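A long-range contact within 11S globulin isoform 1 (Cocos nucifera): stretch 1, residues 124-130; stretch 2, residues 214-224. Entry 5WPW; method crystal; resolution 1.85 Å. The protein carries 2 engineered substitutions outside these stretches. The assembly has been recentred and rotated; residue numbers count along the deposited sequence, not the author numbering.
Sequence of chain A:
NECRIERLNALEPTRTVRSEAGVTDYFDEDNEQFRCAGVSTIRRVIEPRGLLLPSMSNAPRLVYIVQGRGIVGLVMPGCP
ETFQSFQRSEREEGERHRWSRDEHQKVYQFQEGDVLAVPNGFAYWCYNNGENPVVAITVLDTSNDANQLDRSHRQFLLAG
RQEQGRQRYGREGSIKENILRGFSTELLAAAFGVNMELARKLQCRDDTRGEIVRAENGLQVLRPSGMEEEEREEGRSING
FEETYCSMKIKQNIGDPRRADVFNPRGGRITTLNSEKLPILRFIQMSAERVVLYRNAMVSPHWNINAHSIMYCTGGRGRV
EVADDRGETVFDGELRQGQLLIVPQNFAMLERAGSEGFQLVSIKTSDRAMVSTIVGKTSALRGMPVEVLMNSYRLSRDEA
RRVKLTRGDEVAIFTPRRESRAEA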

ATOM      1  N   TYR A 124      20.482  21.227  -1.241  1.00 23.53           N
ATOM      2  CA  TYR A 124      20.625  21.322   0.208  1.00 28.66           C
ATOM      3  C   TYR A 124      21.717  22.334   0.546  1.00 28.50           C
ATOM      4  O   TYR A 124      22.762  22.344  -0.112  1.00 30.98           O
ATOM      5  CB  TYR A 124      21.011  19.950   0.752  1.00 25.80           C
ATOM      6  CG  TYR A 124      21.435  19.844   2.199  1.00 30.78           C
ATOM      7  CD1 TYR A 124      20.492  19.825   3.210  1.00 31.59           C
ATOM      8  CD2 TYR A 124      22.775  19.696   2.548  1.00 32.73           C
ATOM      9  CE1 TYR A 124      20.858  19.699   4.536  1.00 35.04           C
ATOM     10  CE2 TYR A 124      23.157  19.563   3.884  1.00 34.43           C
ATOM     11  CZ  TYR A 124      22.187  19.570   4.870  1.00 40.62           C
ATOM     12  OH  TYR A 124      22.523  19.441   6.202  1.00 42.26           O
ATOM     13  N   TRP A 125      21.493  23.157   1.580  1.00 25.65           N
ATOM     14  CA  TRP A 125      22.525  24.060   2.093  1.00 26.45           C
ATOM     15  C   TRP A 125      22.388  24.182   3.612  1.00 29.69           C
ATOM     16  O   TRP A 125      21.334  23.892   4.188  1.00 28.40           O
ATOM     17  CB  TRP A 125      22.460  25.451   1.399  1.00 24.32           C
ATOM     18  CG  TRP A 125      21.151  26.171   1.550  1.00 27.14           C
ATOM     19  CD1 TRP A 125      20.108  26.171   0.654  1.00 31.09           C
ATOM     20  CD2 TRP A 125      20.747  27.013   2.631  1.00 23.34           C
ATOM     21  NE1 TRP A 125      19.082  26.947   1.126  1.00 26.18           N
ATOM     22  CE2 TRP A 125      19.443  27.467   2.343  1.00 22.24           C
ATOM     23  CE3 TRP A 125      21.356  27.412   3.834  1.00 26.46           C
ATOM     24  CZ2 TRP A 125      18.734  28.303   3.201  1.00 26.38           C
ATOM     25  CZ3 TRP A 125      20.649  28.246   4.694  1.00 25.99           C
ATOM     26  CH2 TRP A 125      19.349  28.680   4.374  1.00 25.72           C
ATOM     27  N   CYS A 126      23.459  24.657   4.251  1.00 26.45           N
ATOM     28  CA  CYS A 126      23.620  24.557   5.702  1.00 28.22           C
ATOM     29  C   CYS A 126      24.398  25.762   6.194  1.00 26.59           C
ATOM     30  O   CYS A 126      25.501  25.997   5.701  1.00 28.55           O
ATOM     31  CB  CYS A 126      24.389  23.293   6.074  1.00 25.38           C
ATOM     32  SG  CYS A 126      24.564  23.039   7.837  1.00 37.34           S
ATOM     33  N   TYR A 127      23.853  26.488   7.168  1.00 27.53           N
ATOM     34  CA  TYR A 127      24.523  27.688   7.683  1.00 29.99           C
ATOM     35  C   TYR A 127      24.646  27.622   9.204  1.00 29.82           C
ATOM     36  O   TYR A 127      23.662  27.361   9.910  1.00 32.02           O
ATOM     37  CB  TYR A 127      23.774  28.951   7.262  1.00 26.58           C
ATOM     38  CG  TYR A 127      24.301  30.251   7.889  1.00 28.93           C
ATOM     39  CD1 TYR A 127      25.510  30.811   7.477  1.00 33.89           C
ATOM     40  CD2 TYR A 127      23.577  30.913   8.883  1.00 36.30           C
ATOM     41  CE1 TYR A 127      25.997  32.022   8.054  1.00 31.27           C
ATOM     42  CE2 TYR A 127      24.053  32.118   9.476  1.00 30.45           C
ATOM     43  CZ  TYR A 127      25.256  32.661   9.050  1.00 36.55           C
ATOM     44  OH  TYR A 127      25.720  33.855   9.623  1.00 36.59           O
ATOM     45  N   ASN A 128      25.849  27.904   9.707  1.00 31.60           N
ATOM     46  CA  ASN A 128      26.137  27.909  11.142  1.00 34.12           C
ATOM     47  C   ASN A 128      25.932  29.314  11.689  1.00 41.64           C
ATOM     48  O   ASN A 128      26.762  30.192  11.464  1.00 34.15           O
ATOM     49  CB  ASN A 128      27.566  27.428  11.390  1.00 33.77           C
ATOM     50  CG  ASN A 128      27.935  27.392  12.871  1.00 33.17           C
ATOM     51  OD1 ASN A 128      27.116  27.691  13.750  1.00 31.50           O
ATOM     52  ND2 ASN A 128      29.161  26.998  13.145  1.00 33.33           N
ATOM     53  N   ASN A 129      24.840  29.527  12.419  1.00 35.90           N
ATOM     54  CA  ASN A 129      24.549  30.835  12.988  1.00 41.94           C
ATOM     55  C   ASN A 129      24.805  30.904  14.487  1.00 45.51           C
ATOM     56  O   ASN A 129      24.382  31.865  15.133  1.00 46.18           O
ATOM     57  CB  ASN A 129      23.106  31.231  12.695  1.00 44.13           C
ATOM     58  CG  ASN A 129      22.114  30.303  13.341  1.00 43.34           C
ATOM     59  OD1 ASN A 129      22.473  29.303  13.967  1.00 44.78           O
ATOM     60  ND2 ASN A 129      20.857  30.621  13.187  1.00 47.02           N
ATOM     61  N   GLY A 130      25.451  29.895  15.056  1.00 43.15           N
ATOM     62  CA  GLY A 130      25.887  29.933  16.433  1.00 45.29           C
ATOM     63  C   GLY A 130      27.317  30.411  16.503  1.00 44.92           C
ATOM     64  O   GLY A 130      27.904  30.851  15.514  1.00 46.46           O
ATOM     65  N   ARG A 214      32.797  31.789   4.101  1.00 34.51           N
ATOM     66  CA  ARG A 214      32.496  32.690   5.206  1.00 35.00           C
ATOM     67  C   ARG A 214      31.494  33.748   4.758  1.00 41.89           C
ATOM     68  O   ARG A 214      31.677  34.385   3.715  1.00 45.50           O
ATOM     69  CB  ARG A 214      33.780  33.350   5.728  1.00 42.88           C
ATOM     70  CG  ARG A 214      33.646  34.080   7.072  1.00 44.18           C
ATOM     71  CD  ARG A 214      33.778  33.153   8.312  1.00 50.02           C
ATOM     72  NE  ARG A 214      35.041  32.405   8.368  1.00 52.80           N
ATOM     73  CZ  ARG A 214      35.486  31.734   9.434  1.00 54.45           C
ATOM     74  NH1 ARG A 214      34.780  31.716  10.568  1.00 48.50           N
ATOM     75  NH2 ARG A 214      36.644  31.082   9.368  1.00 48.14           N
ATOM     76  N   ALA A 215      30.421  33.908   5.525  1.00 33.04           N
ATOM     77  CA  ALA A 215      29.517  35.047   5.364  1.00 38.49           C
ATOM     78  C   ALA A 215      29.940  36.087   6.401  1.00 43.40           C
ATOM     79  O   ALA A 215      29.597  35.971   7.579  1.00 43.55           O
ATOM     80  CB  ALA A 215      28.059  34.641   5.546  1.00 34.15           C
ATOM     81  N   GLU A 216      30.686  37.107   5.968  1.00 47.02           N
ATOM     82  CA  GLU A 216      31.273  38.027   6.943  1.00 51.62           C
ATOM     83  C   GLU A 216      30.239  38.981   7.537  1.00 48.73           C
ATOM     84  O   GLU A 216      30.417  39.455   8.665  1.00 46.48           O
ATOM     85  CB  GLU A 216      32.426  38.817   6.315  1.00 51.33           C
ATOM     86  CG  GLU A 216      33.407  39.375   7.354  1.00 56.82           C
ATOM     87  CD  GLU A 216      34.772  39.716   6.770  1.00 60.25           C
ATOM     88  OE1 GLU A 216      34.954  40.863   6.302  1.00 62.28           O
ATOM     89  OE2 GLU A 216      35.663  38.840   6.786  1.00 60.53           O
ATOM     90  N   ASN A 217      29.154  39.269   6.813  1.00 40.28           N
ATOM     91  CA  ASN A 217      28.076  40.102   7.328  1.00 38.92           C
ATOM     92  C   ASN A 217      26.986  39.311   8.022  1.00 39.04           C
ATOM     93  O   ASN A 217      25.904  39.857   8.274  1.00 43.29           O
ATOM     94  CB  ASN A 217      27.451  40.916   6.199  1.00 45.87           C
ATOM     95  CG  ASN A 217      28.266  42.113   5.846  1.00 46.46           C
ATOM     96  OD1 ASN A 217      28.882  42.729   6.718  1.00 51.66           O
ATOM     97  ND2 ASN A 217      28.286  42.466   4.559  1.00 54.80           N
ATOM     98  N   GLY A 218      27.227  38.042   8.318  1.00 40.46           N
ATOM     99  CA  GLY A 218      26.166  37.183   8.792  1.00 39.60           C
ATOM    100  C   GLY A 218      25.290  36.823   7.616  1.00 36.31           C
ATOM    101  O   GLY A 218      25.359  37.458   6.558  1.00 38.88           O
ATOM    102  N   LEU A 219      24.477  35.799   7.755  1.00 40.53           N
ATOM    103  CA  LEU A 219      23.545  35.420   6.705  1.00 33.19           C
ATOM    104  C   LEU A 219      22.152  35.689   7.235  1.00 34.10           C
ATOM    105  O   LEU A 219      21.722  35.053   8.199  1.00 39.01           O
ATOM    106  CB  LEU A 219      23.715  33.954   6.320  1.00 36.22           C
ATOM    107  CG  LEU A 219      22.845  33.494   5.154  1.00 36.49           C
ATOM    108  CD1 LEU A 219      23.529  33.888   3.877  1.00 34.93           C
ATOM    109  CD2 LEU A 219      22.615  31.981   5.208  1.00 35.47           C
ATOM    110  N   GLN A 220      21.439  36.614   6.615  1.00 33.57           N
ATOM    111  CA  GLN A 220      20.064  36.881   7.005  1.00 36.60           C
ATOM    112  C   GLN A 220      19.133  36.188   6.024  1.00 34.10           C
ATOM    113  O   GLN A 220      19.234  36.391   4.809  1.00 35.98           O
ATOM    114  CB  GLN A 220      19.765  38.377   7.064  1.00 36.77           C
ATOM    115  CG  GLN A 220      20.479  39.090   8.212  1.00 43.01           C
ATOM    116  CD  GLN A 220      19.666  39.103   9.496  1.00 48.69           C
ATOM    117  OE1 GLN A 220      20.004  38.418  10.464  1.00 51.01           O
ATOM    118  NE2 GLN A 220      18.586  39.880   9.509  1.00 52.47           N
ATOM    119  N   VAL A 221      18.252  35.354   6.558  1.00 39.70           N
ATOM    120  CA  VAL A 221      17.196  34.712   5.794  1.00 38.90           C
ATOM    121  C   VAL A 221      15.907  34.942   6.565  1.00 38.27           C
ATOM    122  O   VAL A 221      15.922  35.351   7.724  1.00 36.31           O
ATOM    123  CB  VAL A 221      17.451  33.205   5.591  1.00 32.80           C
ATOM    124  CG1 VAL A 221      18.840  32.959   5.053  1.00 32.55           C
ATOM    125  CG2 VAL A 221      17.235  32.452   6.895  1.00 37.38           C
ATOM    126  N   LEU A 222      14.782  34.683   5.921  1.00 31.55           N
ATOM    127  CA  LEU A 222      13.521  34.779   6.637  1.00 31.13           C
ATOM    128  C   LEU A 222      13.354  33.546   7.519  1.00 39.24           C
ATOM    129  O   LEU A 222      13.449  32.411   7.037  1.00 36.14           O
ATOM    130  CB  LEU A 222      12.353  34.907   5.668  1.00 31.31           C
ATOM    131  CG  LEU A 222      12.278  36.219   4.880  1.00 33.57           C
ATOM    132  CD1 LEU A 222      11.804  35.949   3.466  1.00 36.03           C
ATOM    133  CD2 LEU A 222      11.301  37.134   5.564  1.00 39.54           C
ATOM    134  N   ARG A 223      13.126  33.765   8.805  1.00 35.45           N
ATOM    135  CA  ARG A 223      12.928  32.649   9.724  1.00 39.40           C
ATOM    136  C   ARG A 223      12.336  33.140  11.036  1.00 44.33           C
ATOM    137  O   ARG A 223      12.674  34.238  11.506  1.00 44.75           O
ATOM    138  CB  ARG A 223      14.242  31.933   9.999  1.00 43.43           C
ATOM    139  CG  ARG A 223      15.317  32.874  10.461  1.00 40.55           C
ATOM    140  CD  ARG A 223      16.144  32.226  11.517  1.00 48.74           C
ATOM    141  NE  ARG A 223      17.433  32.882  11.634  1.00 52.22           N
ATOM    142  CZ  ARG A 223      18.425  32.405  12.365  1.00 53.28           C
ATOM    143  NH1 ARG A 223      18.245  31.269  13.030  1.00 50.07           N
ATOM    144  NH2 ARG A 223      19.583  33.054  12.427  1.00 56.07           N
ATOM    145  N   PRO A 224      11.436  32.362  11.655  1.00 44.22           N
ATOM    146  CA  PRO A 224      10.916  32.707  12.979  1.00 43.76           C
ATOM    147  C   PRO A 224      11.891  32.269  14.067  1.00 45.89           C
ATOM    148  O   PRO A 224      12.410  33.121  14.789  1.00 52.67           O
ATOM    149  CB  PRO A 224       9.594  31.923  13.061  1.00 44.96           C
ATOM    150  CG  PRO A 224       9.442  31.204  11.733  1.00 38.22           C
ATOM    151  CD  PRO A 224      10.815  31.134  11.134  1.00 39.69           C
TER

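Contact between residues 124-130, which begin as a β-strand, and residues 214-224, an irregular segment of the same chain; no two touching residues are fewer than 88 positions apart, and together the two stretches bury 311 Å² against each other. Side chains alternate along this stretch, and the alternation sorts the contact: Trp125, Tyr127 and Asn129 direct their CA-to-CB bonds toward the second stretch, while Tyr124, Cys126 and Asn128 stay out of its reach. Trp125, with chi1 in the p well, offers the six-membered part of its indole to two aliphatic side chains. Its CZ3 lies 4.3 Å from CD2 of Leu219, and its CH2 lies 4.4 Å from CG1 of Val221. Both methyl groups approach the ring obliquely, at distances typical of loose apolar packing.

Tyr127 is the centre of the contact and has the largest area covered by the other stretch, 85 Å². Its chi1 is t, and its ring reaches the segment from Ala215 to Leu219. Leu219 packs over one face: its CB is 3.5 Å from the centroid of the Tyr127 ring and 15° off the ring normal, a CH-π arrangement, and the same CB comes within 3.4 Å of Tyr127 CZ. At the ring's end, the backbone N of Leu219 donates a hydrogen bond to Tyr127 OH, 3.0 Å away with an N-H...O angle of 140°, so one residue supplies both an apolar and a polar contact to the tyrosine. Ala215 CB adds an oblique apolar contact, 4.2 Å from Tyr127 CE1.

The backbone that meets this hydroxyl is shaped by a type I turn from Ala215 to Gly218, in which Gly218 N donates to Ala215 O at 3.2 Å. The CA-to-CB bonds of Glu216 and Asn217, in the middle of the turn, point away from the first stretch. Gly218 closes it with a positive phi of 75°, a value that favours glycine, and its CA sits 3.5 Å from Tyr127 OH.

Asn128 serves its own stretch: its OD1 accepts a hydrogen bond from Gly130 N at 3.1 Å, bridging the residues on either side of Asn129. Asn129 then meets the far end of the second stretch, where the extended Arg223 side chain brings its guanidinium alongside, edge first. As modelled, Asn129 ND2 lies 2.7 Å from Arg223 NH1, but the asparagine amide is probably turned over, and with it turned back this approach may be a hydrogen bond. Gly130 makes no contact with the second stretch.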